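Local structure of uncharacterized conserved protein (Thermotoga maritima, 2ZBV) at residues 42-47 / 156-161; 49-54 / 97-102; 79-84 / 104-109. The protein binds adenosine and probably acts on S-adenosyl-L-methionine as a SAM hydrolase or SAM-dependent halogenase. All coordinates share one frame; numbering follows the deposited sequence.

Contact 1 of 3, residues 42-47 / 156-161; sequences NVRKAS and EVLKMR
The first turn of helix 43-54 is covered here by an irregular piece of chain, residues 156-161, part of the loop between helix 127-140 and strand 164-166. Apolar contact centres on Leu158. With CG anti to its own carbonyl carbon (chi1 -74°), the side chain lies against the helix, and CD1 sits 3.7 Å from Arg44 CA, close to the Ser47 hydroxyl as well. Its other methyl, CD2, lies 4.2 Å from Val43 CG2.

The tip of Arg44 meets selenomethionine Met160, poorly ordered, end to end. Met160 CE stands 3.2 Å from Arg44 NH1, and its CG approaches the same nitrogen in the guanidinium plane, so the chain packs at the edge of the flat group.

Polar contact across the segments is slight. Arg44 leaves the helix with CG anti to the backbone N (chi1 -176°), then bends at chi3, which turns the guanidinium toward the loop; NH2 gives a weak bond, 3.4 Å long, to Lys159 O. At the start of the helix the bonds are shorter. Asn42 is the N-cap, its OD1 accepting from Lys45 N at 2.8 Å, and Ser47 OG donates to Arg44 O at 2.7 Å.

Val43 is also near the adenosine pocket, its side chain about 7 Å from the bound adenosine. The result is a surface seam held by van der Waals packing of Leu158 and the Arg44 chain, its polar part being one weak bond.

Contact 2 of 3, residues 49-54 / 97-102; sequences VLYRAS and TVVAEE
Two helices of the N-terminal alpha/beta domain, 43-54 and 97-103, pack here; the axes of the two short segments approach to 8.4 Å, with their N-to-C directions 51° apart. The backbones come nearest at Tyr51 and Val99.

Apolar packing fills the middle. Val99 places CG1 anti to its carbonyl carbon, so that this methyl comes up against the backbone of the other helix, 3.7 Å from Tyr51 CA, and also meets Leu50 CG; the Leu50 and Val99 side chains cross at about a right angle. The preceding residue, Val98, has CG1 anti to its backbone N and reaches the root of the tyrosine, 3.5 Å from Tyr51 CB.

The aromatic contact is a CH-pi interaction. Glu102 bends at chi2 (-62°) and lays its aliphatic part across the Tyr51 ring, CG being 3.7 Å from the ring centroid and over one face, while CB approaches Tyr51 CE1. The carboxylate plane is turned 50° from the ring. Tyr103 also meets the Tyr51 ring.

Hydrogen bonding centres on the Ser54 hydroxyl, which is also bonded to Tyr103 OH of helix 97-103. With OG in the crowded position between backbone N and carbonyl carbon, Ser54 turns back on its own helix and donates to Tyr51 O at 2.5 Å, approaching a lone pair of the oxygen within the carbonyl plane.

Contact 3 of 3, residues 79-84 / 104-109; sequences VMKTKN and GVAEIR
Six backbone hydrogen bonds join strand 79-82 and the turn after it to residues 104-109. Val79 and Arg109 form a hydrogen-bonded antiparallel pair, bonded both ways; Arg109 N to Val79 O is 2.9 Å and nearly straight, at 167°. Next along, Lys81 N donates to Glu107 O at 2.8 Å, almost head-on to the carbonyl. Lys81 O is gripped twice, by Ala106 N at 2.8 Å and by Glu107 N at 3.2 Å, the latter on a lone pair. Two residues thus face one, a classic beta bulge, with Ala106 taking helix-like backbone angles. Beyond it Lys83 N reaches Gly104 O from above the carbonyl plane.

Between side chains of the same segment, Glu107 and Arg109, on one face of the sheet, form a salt bridge: NE meets OE2 at 2.6 Å, the oxygen lying in the guanidinium plane while the nitrogen stands above the carboxylate plane. Arg109 NH1 is bonded in turn to Gly149 O. Thr82 OG1 donates to Asn84 OD1 in a very short bond.

Packing follows on the face of Met80 and Ile108. Selenomethionine Met80 bends at chi3 (-86°), bringing CE to 3.9 Å from Val105 CG2, and Ala100 of helix 97-103 lies against both side chains. Lys83, extended, runs alongside Gly104 until CE reaches 3.4 Å from Val105 O. Gly104, just after that helix, has positive phi, and a CB there would strike both the preceding carbonyl and the Lys83 chain.

Main-chain bonds therefore secure the strand that is outermost in the six-stranded sheet of this chain, where Ile108 also has backbone bonding with Leu152, and the bulge absorbs a one-residue shift directly after the tight helix-to-strand turn.

How the contacts relate
All three contacts gather around the alpha/beta part of the chain. Contacts 1 and 2 share helix 43-54, its first turn in one and its later turns in the other; their centres are 10 Å apart, and Leu158 N probably hydrogen-bonds to Thr97 OG1. Helix 97-103 then runs into strand 105-110, so contact 2 leads directly to contact 3, its centre 12 Å away. Contacts 1 and 3 are about 17 Å apart between centres and do not touch. Along the chain, contact 1 encloses both others, whose segments alternate. Helix 97-103 thus links helix 43-54 to the outermost strand, while residues 156-161 lie against the end of helix 43-54 that is near bound adenosine.

Contact 1 of 3, residues 42-47 / 156-161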
loop_
_atom_site.group_PDB
_atom_site.type_symbol
_atom_site.label_atom_id
_atom_site.label_comp_id
_atom_site.label_asym_id
_atom_site.label_seq_id
_atom_site.Cartn_x
_atom_site.Cartn_y
_atom_site.Cartn_z
ATOM N N ASN A 42 -9.054 -14.974 -5.770
ATOM C CA ASN A 42 -9.976 -15.359 -4.700
ATOM C C ASN A 42 -11.259 -14.530 -4.635
ATOM O O ASN A 42 -11.416 -13.656 -3.767
ATOM C CB ASN A 42 -9.273 -15.319 -3.341
ATOM C CG ASN A 42 -9.972 -16.180 -2.307
ATOM O OD1 ASN A 42 -11.197 -16.244 -2.270
ATOM N ND2 ASN A 42 -9.195 -16.838 -1.454
ATOM N N VAL A 43 -12.184 -14.824 -5.545
ATOM C CA VAL A 43 -13.449 -14.108 -5.596
ATOM C C VAL A 43 -14.280 -14.319 -4.330
ATOM O O VAL A 43 -14.982 -13.419 -3.891
ATOM C CB VAL A 43 -14.278 -14.527 -6.843
ATOM C CG1 VAL A 43 -13.545 -14.125 -8.115
ATOM C CG2 VAL A 43 -14.509 -16.016 -6.831
ATOM N N ARG A 44 -14.208 -15.504 -3.737
ATOM C CA ARG A 44 -14.972 -15.758 -2.513
ATOM C C ARG A 44 -14.555 -14.779 -1.413
ATOM O O ARG A 44 -15.406 -14.185 -0.743
ATOM C CB ARG A 44 -14.764 -17.195 -2.024
ATOM C CG ARG A 44 -15.610 -17.547 -0.792
ATOM C CD ARG A 44 -15.535 -19.033 -0.476
ATOM N NE ARG A 44 -15.999 -19.853 -1.595
ATOM C CZ ARG A 44 -17.268 -19.948 -1.986
ATOM N NH1 ARG A 44 -18.218 -19.276 -1.348
ATOM N NH2 ARG A 44 -17.587 -20.709 -3.026
ATOM N N LYS A 45 -13.247 -14.619 -1.229
ATOM C CA LYS A 45 -12.721 -13.698 -0.218
ATOM C C LYS A 45 -13.122 -12.262 -0.565
ATOM O O LYS A 45 -13.589 -11.501 0.289
ATOM C CB LYS A 45 -11.191 -13.805 -0.151
ATOM C CG LYS A 45 -10.497 -12.545 0.375
ATOM C CD LYS A 45 -10.900 -12.218 1.798
ATOM C CE LYS A 45 -9.857 -12.692 2.789
ATOM N NZ LYS A 45 -8.537 -12.012 2.619
ATOM N N ALA A 46 -12.939 -11.895 -1.823
ATOM C CA ALA A 46 -13.297 -10.553 -2.263
ATOM C C ALA A 46 -14.787 -10.245 -2.017
ATOM O O ALA A 46 -15.131 -9.129 -1.632
ATOM C CB ALA A 46 -12.961 -10.382 -3.753
ATOM N N SER A 47 -15.660 -11.232 -2.217
ATOM C CA SER A 47 -17.099 -11.006 -2.031
ATOM C C SER A 47 -17.393 -10.604 -0.591
ATOM O O SER A 47 -18.218 -9.729 -0.339
ATOM C CB SER A 47 -17.918 -12.251 -2.439
ATOM O OG SER A 47 -17.802 -13.332 -1.521
ATOM N N GLU A 156 -24.359 -14.580 -11.806
ATOM C CA GLU A 156 -23.730 -15.770 -11.241
ATOM C C GLU A 156 -23.652 -15.644 -9.727
ATOM O O GLU A 156 -23.325 -14.585 -9.200
ATOM C CB GLU A 156 -22.324 -15.963 -11.816
ATOM C CG GLU A 156 -22.297 -16.381 -13.283
ATOM C CD GLU A 156 -22.928 -17.745 -13.514
ATOM O OE1 GLU A 156 -22.449 -18.731 -12.915
ATOM O OE2 GLU A 156 -23.903 -17.835 -14.292
ATOM N N VAL A 157 -23.951 -16.733 -9.032
ATOM C CA VAL A 157 -23.924 -16.737 -7.578
ATOM C C VAL A 157 -22.948 -17.773 -7.041
ATOM O O VAL A 157 -22.876 -18.886 -7.552
ATOM C CB VAL A 157 -25.325 -17.044 -7.002
ATOM C CG1 VAL A 157 -25.261 -17.128 -5.486
ATOM C CG2 VAL A 157 -26.311 -15.964 -7.434
ATOM N N LEU A 158 -22.195 -17.392 -6.014
ATOM C CA LEU A 158 -21.242 -18.294 -5.383
ATOM C C LEU A 158 -21.996 -19.217 -4.437
ATOM O O LEU A 158 -22.724 -18.753 -3.556
ATOM C CB LEU A 158 -20.204 -17.512 -4.573
ATOM C CG LEU A 158 -19.116 -16.749 -5.326
ATOM C CD1 LEU A 158 -18.196 -16.061 -4.322
ATOM C CD2 LEU A 158 -18.325 -17.717 -6.196
ATOM N N LYS A 159 -21.832 -20.520 -4.617
ATOM C CA LYS A 159 -22.504 -21.470 -3.745
ATOM C C LYS A 159 -21.908 -21.360 -2.350
ATOM O O LYS A 159 -20.717 -21.595 -2.158
ATOM C CB LYS A 159 -22.342 -22.899 -4.276
ATOM C CG LYS A 159 -23.141 -23.183 -5.541
ATOM C CD LYS A 159 -22.952 -24.619 -6.012
ATOM C CE LYS A 159 -23.774 -24.897 -7.261
ATOM N NZ LYS A 159 -23.427 -23.956 -8.364
HETATM N N MSE A 160 -22.736 -20.986 -1.381
HETATM C CA MSE A 160 -22.278 -20.851 -0.004
HETATM C C MSE A 160 -23.258 -21.494 0.959
HETATM O O MSE A 160 -24.467 -21.312 0.838
HETATM C CB MSE A 160 -22.141 -19.382 0.382
HETATM C CG MSE A 160 -21.355 -18.529 -0.579
HETATM SE SE MSE A 160 -21.163 -16.749 0.146
HETATM C CE MSE A 160 -19.231 -16.592 0.035
ATOM N N ARG A 161 -22.729 -22.235 1.924
ATOM C CA ARG A 161 -23.561 -22.880 2.929
ATOM C C ARG A 161 -23.874 -21.830 3.991
ATOM O O ARG A 161 -23.027 -21.516 4.829
ATOM C CB ARG A 161 -22.808 -24.057 3.553
ATOM C CG ARG A 161 -23.536 -24.739 4.698
ATOM C CD ARG A 161 -22.662 -25.810 5.329
ATOM N NE ARG A 161 -23.281 -26.403 6.512
ATOM C CZ ARG A 161 -24.407 -27.112 6.496
ATOM N NH1 ARG A 161 -25.048 -27.326 5.353
ATOM N NH2 ARG A 161 -24.891 -27.609 7.625
#

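Contact 2 of 3, residues 49-54 / 97-102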
loop_
_atom_site.group_PDB
_atom_site.type_symbol
_atom_site.label_atom_id
_atom_site.label_comp_id
_atom_site.label_asym_id
_atom_site.label_seq_id
_atom_site.Cartn_x
_atom_site.Cartn_y
_atom_site.Cartn_z
ATOM N N VAL A 49 -15.050 -9.275 1.702
ATOM C CA VAL A 49 -14.397 -7.987 1.972
ATOM C C VAL A 49 -15.224 -6.834 1.398
ATOM O O VAL A 49 -15.370 -5.786 2.025
ATOM C CB VAL A 49 -12.975 -7.914 1.347
ATOM C CG1 VAL A 49 -12.403 -6.511 1.544
ATOM C CG2 VAL A 49 -12.042 -8.944 2.014
ATOM N N LEU A 50 -15.761 -7.037 0.200
ATOM C CA LEU A 50 -16.576 -6.019 -0.468
ATOM C C LEU A 50 -17.792 -5.647 0.373
ATOM O O LEU A 50 -18.048 -4.476 0.642
ATOM C CB LEU A 50 -17.056 -6.541 -1.823
ATOM C CG LEU A 50 -18.047 -5.634 -2.556
ATOM C CD1 LEU A 50 -17.353 -4.337 -2.947
ATOM C CD2 LEU A 50 -18.573 -6.362 -3.801
ATOM N N TYR A 51 -18.552 -6.650 0.787
ATOM C CA TYR A 51 -19.731 -6.371 1.599
ATOM C C TYR A 51 -19.381 -5.624 2.886
ATOM O O TYR A 51 -19.935 -4.568 3.175
ATOM C CB TYR A 51 -20.458 -7.666 1.947
ATOM C CG TYR A 51 -21.531 -7.457 2.986
ATOM C CD1 TYR A 51 -22.623 -6.626 2.731
ATOM C CD2 TYR A 51 -21.436 -8.056 4.243
ATOM C CE1 TYR A 51 -23.595 -6.395 3.704
ATOM C CE2 TYR A 51 -22.404 -7.829 5.225
ATOM C CZ TYR A 51 -23.476 -6.999 4.946
ATOM O OH TYR A 51 -24.420 -6.763 5.915
ATOM N N ARG A 52 -18.453 -6.171 3.660
ATOM C CA ARG A 52 -18.067 -5.538 4.915
ATOM C C ARG A 52 -17.577 -4.107 4.753
ATOM O O ARG A 52 -17.955 -3.228 5.527
ATOM C CB ARG A 52 -17.037 -6.419 5.627
ATOM C CG ARG A 52 -17.637 -7.787 5.897
ATOM C CD ARG A 52 -16.729 -8.775 6.569
ATOM N NE ARG A 52 -17.377 -10.086 6.545
ATOM C CZ ARG A 52 -17.019 -11.119 7.298
ATOM N NH1 ARG A 52 -16.009 -11.006 8.150
ATOM N NH2 ARG A 52 -17.673 -12.268 7.186
ATOM N N ALA A 53 -16.762 -3.848 3.740
ATOM C CA ALA A 53 -16.292 -2.482 3.537
ATOM C C ALA A 53 -17.426 -1.553 3.091
ATOM O O ALA A 53 -17.474 -0.392 3.506
ATOM C CB ALA A 53 -15.184 -2.455 2.509
ATOM N N SER A 54 -18.330 -2.067 2.253
ATOM C CA SER A 54 -19.444 -1.270 1.722
ATOM C C SER A 54 -20.364 -0.728 2.802
ATOM O O SER A 54 -21.055 0.270 2.591
ATOM C CB SER A 54 -20.284 -2.090 0.727
ATOM O OG SER A 54 -21.005 -3.123 1.375
ATOM N N THR A 97 -21.811 -11.605 -4.949
ATOM C CA THR A 97 -22.753 -12.484 -4.263
ATOM C C THR A 97 -23.249 -11.984 -2.906
ATOM O O THR A 97 -24.462 -11.961 -2.657
ATOM C CB THR A 97 -22.152 -13.890 -4.052
ATOM O OG1 THR A 97 -22.012 -14.546 -5.314
ATOM C CG2 THR A 97 -23.046 -14.734 -3.154
ATOM N N VAL A 98 -22.325 -11.583 -2.033
ATOM C CA VAL A 98 -22.705 -11.130 -0.700
ATOM C C VAL A 98 -23.491 -9.816 -0.676
ATOM O O VAL A 98 -24.521 -9.735 -0.010
ATOM C CB VAL A 98 -21.468 -11.025 0.236
ATOM C CG1 VAL A 98 -21.927 -10.798 1.680
ATOM C CG2 VAL A 98 -20.630 -12.311 0.152
ATOM N N VAL A 99 -23.034 -8.788 -1.387
ATOM C CA VAL A 99 -23.784 -7.530 -1.386
ATOM C C VAL A 99 -25.180 -7.740 -1.979
ATOM O O VAL A 99 -26.156 -7.167 -1.493
ATOM C CB VAL A 99 -23.077 -6.413 -2.183
ATOM C CG1 VAL A 99 -21.866 -5.915 -1.410
ATOM C CG2 VAL A 99 -22.678 -6.921 -3.573
ATOM N N ALA A 100 -25.264 -8.562 -3.024
ATOM C CA ALA A 100 -26.542 -8.870 -3.666
ATOM C C ALA A 100 -27.495 -9.522 -2.665
ATOM O O ALA A 100 -28.670 -9.175 -2.592
ATOM C CB ALA A 100 -26.329 -9.816 -4.843
ATOM N N GLU A 101 -26.972 -10.476 -1.904
ATOM C CA GLU A 101 -27.762 -11.205 -0.921
ATOM C C GLU A 101 -28.138 -10.365 0.297
ATOM O O GLU A 101 -29.260 -10.457 0.796
ATOM C CB GLU A 101 -26.994 -12.454 -0.471
ATOM C CG GLU A 101 -27.629 -13.221 0.684
ATOM C CD GLU A 101 -28.961 -13.862 0.320
ATOM O OE1 GLU A 101 -29.581 -14.489 1.208
ATOM O OE2 GLU A 101 -29.388 -13.744 -0.850
ATOM N N GLU A 102 -27.210 -9.538 0.766
ATOM C CA GLU A 102 -27.447 -8.709 1.943
ATOM C C GLU A 102 -28.254 -7.441 1.700
ATOM O O GLU A 102 -29.062 -7.044 2.541
ATOM C CB GLU A 102 -26.115 -8.323 2.585
ATOM C CG GLU A 102 -25.284 -9.496 3.081
ATOM C CD GLU A 102 -25.976 -10.290 4.172
ATOM O OE1 GLU A 102 -26.577 -9.667 5.075
ATOM O OE2 GLU A 102 -25.911 -11.538 4.135
#

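Contact 3 of 3, residues 79-84 / 104-109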
loop_
_atom_site.group_PDB
_atom_site.type_symbol
_atom_site.label_atom_id
_atom_site.label_comp_id
_atom_site.label_asym_id
_atom_site.label_seq_id
_atom_site.Cartn_x
_atom_site.Cartn_y
_atom_site.Cartn_z
ATOM N N VAL A 79 -22.830 -4.252 -14.151
ATOM C CA VAL A 79 -22.951 -3.146 -13.203
ATOM C C VAL A 79 -24.241 -3.446 -12.443
ATOM O O VAL A 79 -25.312 -3.563 -13.044
ATOM C CB VAL A 79 -23.088 -1.759 -13.882
ATOM C CG1 VAL A 79 -23.336 -0.704 -12.818
ATOM C CG2 VAL A 79 -21.828 -1.408 -14.659
HETATM N N MSE A 80 -24.130 -3.586 -11.126
HETATM C CA MSE A 80 -25.282 -3.900 -10.287
HETATM C C MSE A 80 -25.649 -2.733 -9.382
HETATM O O MSE A 80 -24.779 -1.982 -8.921
HETATM C CB MSE A 80 -24.983 -5.143 -9.431
HETATM C CG MSE A 80 -26.107 -5.565 -8.475
HETATM SE SE MSE A 80 -25.552 -6.863 -7.149
HETATM C CE MSE A 80 -25.828 -8.461 -8.160
ATOM N N LYS A 81 -26.948 -2.566 -9.161
ATOM C CA LYS A 81 -27.445 -1.522 -8.277
ATOM C C LYS A 81 -28.176 -2.260 -7.169
ATOM O O LYS A 81 -29.087 -3.051 -7.429
ATOM C CB LYS A 81 -28.413 -0.588 -9.000
ATOM C CG LYS A 81 -28.914 0.560 -8.131
ATOM C CD LYS A 81 -30.026 1.338 -8.824
ATOM C CE LYS A 81 -30.645 2.376 -7.895
ATOM N NZ LYS A 81 -31.891 2.971 -8.485
ATOM N N THR A 82 -27.754 -2.030 -5.933
ATOM C CA THR A 82 -28.372 -2.684 -4.796
ATOM C C THR A 82 -29.450 -1.782 -4.215
ATOM O O THR A 82 -29.421 -0.563 -4.395
ATOM C CB THR A 82 -27.315 -3.045 -3.726
ATOM O OG1 THR A 82 -26.437 -1.936 -3.520
ATOM C CG2 THR A 82 -26.507 -4.240 -4.181
ATOM N N LYS A 83 -30.400 -2.383 -3.511
ATOM C CA LYS A 83 -31.507 -1.616 -2.953
ATOM C C LYS A 83 -31.143 -0.583 -1.895
ATOM O O LYS A 83 -32.012 0.140 -1.416
ATOM C CB LYS A 83 -32.577 -2.571 -2.435
ATOM C CG LYS A 83 -33.216 -3.364 -3.564
ATOM C CD LYS A 83 -34.242 -4.361 -3.070
ATOM C CE LYS A 83 -34.927 -5.036 -4.246
ATOM N NZ LYS A 83 -35.883 -6.084 -3.811
ATOM N N ASN A 84 -29.862 -0.504 -1.541
ATOM C CA ASN A 84 -29.414 0.480 -0.559
ATOM C C ASN A 84 -28.758 1.634 -1.313
ATOM O O ASN A 84 -28.049 2.457 -0.737
ATOM C CB ASN A 84 -28.432 -0.152 0.443
ATOM C CG ASN A 84 -27.145 -0.609 -0.208
ATOM O OD1 ASN A 84 -27.161 -1.139 -1.315
ATOM N ND2 ASN A 84 -26.022 -0.419 0.483
ATOM N N GLY A 104 -29.990 -6.800 -1.412
ATOM C CA GLY A 104 -31.076 -6.981 -2.356
ATOM C C GLY A 104 -30.685 -6.326 -3.673
ATOM O O GLY A 104 -30.048 -5.274 -3.685
ATOM N N VAL A 105 -31.072 -6.942 -4.784
ATOM C CA VAL A 105 -30.732 -6.428 -6.106
ATOM C C VAL A 105 -31.841 -5.565 -6.695
ATOM O O VAL A 105 -32.975 -6.016 -6.854
ATOM C CB VAL A 105 -30.444 -7.586 -7.083
ATOM C CG1 VAL A 105 -30.031 -7.033 -8.438
ATOM C CG2 VAL A 105 -29.357 -8.488 -6.507
ATOM N N ALA A 106 -31.504 -4.324 -7.030
ATOM C CA ALA A 106 -32.476 -3.411 -7.607
ATOM C C ALA A 106 -32.453 -3.482 -9.134
ATOM O O ALA A 106 -33.498 -3.453 -9.784
ATOM C CB ALA A 106 -32.187 -1.985 -7.144
ATOM N N GLU A 107 -31.259 -3.597 -9.702
ATOM C CA GLU A 107 -31.118 -3.638 -11.152
ATOM C C GLU A 107 -29.723 -4.089 -11.563
ATOM O O GLU A 107 -28.743 -3.757 -10.894
ATOM C CB GLU A 107 -31.377 -2.242 -11.711
ATOM C CG GLU A 107 -31.279 -2.099 -13.211
ATOM C CD GLU A 107 -31.521 -0.664 -13.650
ATOM O OE1 GLU A 107 -32.507 -0.058 -13.176
ATOM O OE2 GLU A 107 -30.735 -0.137 -14.464
ATOM N N ILE A 108 -29.645 -4.836 -12.665
ATOM C CA ILE A 108 -28.373 -5.316 -13.197
ATOM C C ILE A 108 -28.284 -4.978 -14.689
ATOM O O ILE A 108 -29.218 -5.237 -15.451
ATOM C CB ILE A 108 -28.227 -6.840 -13.068
ATOM C CG1 ILE A 108 -28.547 -7.296 -11.647
ATOM C CG2 ILE A 108 -26.802 -7.245 -13.423
ATOM C CD1 ILE A 108 -28.589 -8.812 -11.506
ATOM N N ARG A 109 -27.156 -4.406 -15.093
ATOM C CA ARG A 109 -26.917 -4.023 -16.483
ATOM C C ARG A 109 -25.664 -4.713 -17.011
ATOM O O ARG A 109 -24.704 -4.929 -16.266
ATOM C CB ARG A 109 -26.675 -2.517 -16.587
ATOM C CG ARG A 109 -27.825 -1.647 -16.150
ATOM C CD ARG A 109 -28.787 -1.466 -17.287
ATOM N NE ARG A 109 -30.022 -0.839 -16.849
ATOM C CZ ARG A 109 -31.031 -0.548 -17.661
ATOM N NH1 ARG A 109 -30.936 -0.825 -18.953
ATOM N NH2 ARG A 109 -32.137 -0.005 -17.176
#